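Local structure of listeriolysin O (Listeria monocytogenes, 4CDB) at residues A[250-254]-A[353-357]. The protein perforates cholesterol-containing host membranes, changing conformation after binding so that it inserts and assembles into an oligomeric pore that lyses the cell. Residues are numbered along the deposited sequence; the frame is centred on the assembly and turned at random.
With NA (sodium ion), chain P; ACT (acetate ion), chain D.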
# COMPACT_ATOMS: atom_id res chain seq x y z
N ASN A 250 31.91 -0.16 4.64
CA ASN A 250 31.22 -1.13 3.80
C ASN A 250 31.40 -2.55 4.34
O ASN A 250 32.13 -3.35 3.77
CB ASN A 250 31.73 -1.06 2.36
CG ASN A 250 31.58 0.33 1.76
OD1 ASN A 250 30.56 0.65 1.15
ND2 ASN A 250 32.60 1.16 1.92
N PRO A 251 30.73 -2.85 5.47
CA PRO A 251 30.92 -4.13 6.16
C PRO A 251 30.47 -5.31 5.31
O PRO A 251 29.46 -5.21 4.61
CB PRO A 251 30.01 -4.00 7.39
CG PRO A 251 29.75 -2.54 7.54
CD PRO A 251 29.76 -1.99 6.15
N PRO A 252 31.21 -6.43 5.38
CA PRO A 252 30.85 -7.62 4.61
C PRO A 252 29.62 -8.31 5.20
O PRO A 252 29.47 -8.37 6.43
CB PRO A 252 32.09 -8.51 4.76
CG PRO A 252 32.68 -8.11 6.07
CD PRO A 252 32.43 -6.63 6.18
N ALA A 253 28.75 -8.81 4.33
CA ALA A 253 27.56 -9.54 4.77
C ALA A 253 27.28 -10.67 3.80
O ALA A 253 27.82 -10.70 2.69
CB ALA A 253 26.36 -8.60 4.85
N TYR A 254 26.45 -11.62 4.22
CA TYR A 254 26.05 -12.71 3.35
C TYR A 254 24.54 -12.91 3.34
O TYR A 254 23.85 -12.59 4.31
CB TYR A 254 26.75 -14.02 3.74
CG TYR A 254 26.37 -14.56 5.10
CD1 TYR A 254 26.96 -14.06 6.25
CD2 TYR A 254 25.43 -15.57 5.23
CE1 TYR A 254 26.62 -14.55 7.50
CE2 TYR A 254 25.08 -16.07 6.47
CZ TYR A 254 25.68 -15.55 7.60
OH TYR A 254 25.34 -16.04 8.84
N PHE A 353 25.40 -9.92 8.83
CA PHE A 353 26.76 -9.41 8.85
C PHE A 353 27.72 -10.57 9.10
O PHE A 353 27.43 -11.45 9.90
CB PHE A 353 26.92 -8.34 9.93
CG PHE A 353 26.19 -7.06 9.64
CD1 PHE A 353 26.68 -6.16 8.70
CD2 PHE A 353 25.02 -6.74 10.31
CE1 PHE A 353 26.01 -4.98 8.43
CE2 PHE A 353 24.34 -5.56 10.05
CZ PHE A 353 24.84 -4.68 9.10
N LEU A 354 28.85 -10.57 8.40
CA LEU A 354 29.82 -11.65 8.54
C LEU A 354 30.53 -11.61 9.89
O LEU A 354 31.04 -12.62 10.36
CB LEU A 354 30.85 -11.61 7.41
CG LEU A 354 30.86 -12.82 6.46
CD1 LEU A 354 32.03 -12.72 5.48
CD2 LEU A 354 30.92 -14.11 7.25
N LYS A 355 30.55 -10.44 10.51
CA LYS A 355 31.30 -10.25 11.75
C LYS A 355 30.76 -11.08 12.92
O LYS A 355 31.51 -11.77 13.59
CB LYS A 355 31.35 -8.77 12.13
CG LYS A 355 32.13 -8.48 13.40
CD LYS A 355 32.19 -6.99 13.67
CE LYS A 355 32.96 -6.68 14.94
NZ LYS A 355 33.05 -5.21 15.20
N ASP A 356 29.45 -11.00 13.15
CA ASP A 356 28.85 -11.68 14.29
C ASP A 356 27.61 -12.47 13.91
O ASP A 356 26.82 -12.85 14.77
CB ASP A 356 28.51 -10.66 15.39
CG ASP A 356 27.61 -9.55 14.88
OD1 ASP A 356 27.49 -9.39 13.65
OD2 ASP A 356 27.01 -8.84 15.72
N ASN A 357 27.44 -12.71 12.61
CA ASN A 357 26.26 -13.41 12.09
C ASN A 357 24.94 -12.75 12.50
O ASN A 357 23.90 -13.40 12.56
CB ASN A 357 26.28 -14.88 12.51
CG ASN A 357 27.44 -15.65 11.91
OD1 ASN A 357 27.68 -15.61 10.71
ND2 ASN A 357 28.18 -16.36 12.76
NA NA P . 27.91 -6.90 12.77
C ACT D . 29.40 -4.93 15.09
O ACT D . 30.45 -4.31 14.86
OXT ACT D . 29.25 -6.13 14.76
CH3 ACT D . 28.28 -4.24 15.82
O HOH W 1 30.41 -7.80 8.95
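A253 and F353 form an antiparallel non-hydrogen-bonded pair, their CA atoms 4.2 Å apart, where the start of strand 252-260 meets the end of strand 345-353. The site illustrates how a strand pair can end, with backbone bonds and side chains together closing the pairing. Just past this pair the ladder gives way to a turn, and its last rung is a nearly straight bond from L354 N to P252 O (3.0 Å, 177° at the hydrogen). P252 O also accepts a hydrogen bond from a water at 2.7 Å, and that water accepts one from K355 N; the bridge thus carries the pairing into the turn. The two prolines preceding A253 have no N-H to offer, yet they still use their carbonyls and add apolar surface. P251 CB approaches CD1 of the F353 ring at 4.2 Å, while P252 crosses L354 at about a right angle, its CG against L354 CB. L354 also reaches CD1 of Y254, so that the leucine touches the proline through CB and the tyrosine through CG and CD2. The CG of Y254 lies between its backbone N and carbonyl carbon (chi1 65°), a setting that brings the phenol toward the turn. There Y254 OH donates to N357 OD1 at 3.0 Å, from above the amide's carbonyl plane, with ring and amide planes 83° apart. N357 is gripped at both ends of its amide, since ND2 donates to P225 O. Beyond the strand end, D356 OD1 and Y32 OH bind a sodium ion together with an acetate, probably from the crystallisation liquor, that accepts a hydrogen bond from K355 NZ; the amine also bonds L30 O. The junction belongs to the large antiparallel sheet of this cytolysin: A253 pairs on with V93 of strand 92-94, F231 packs edge-to-face with Y254, and I27 of helix 14-28 touches P252 and K355.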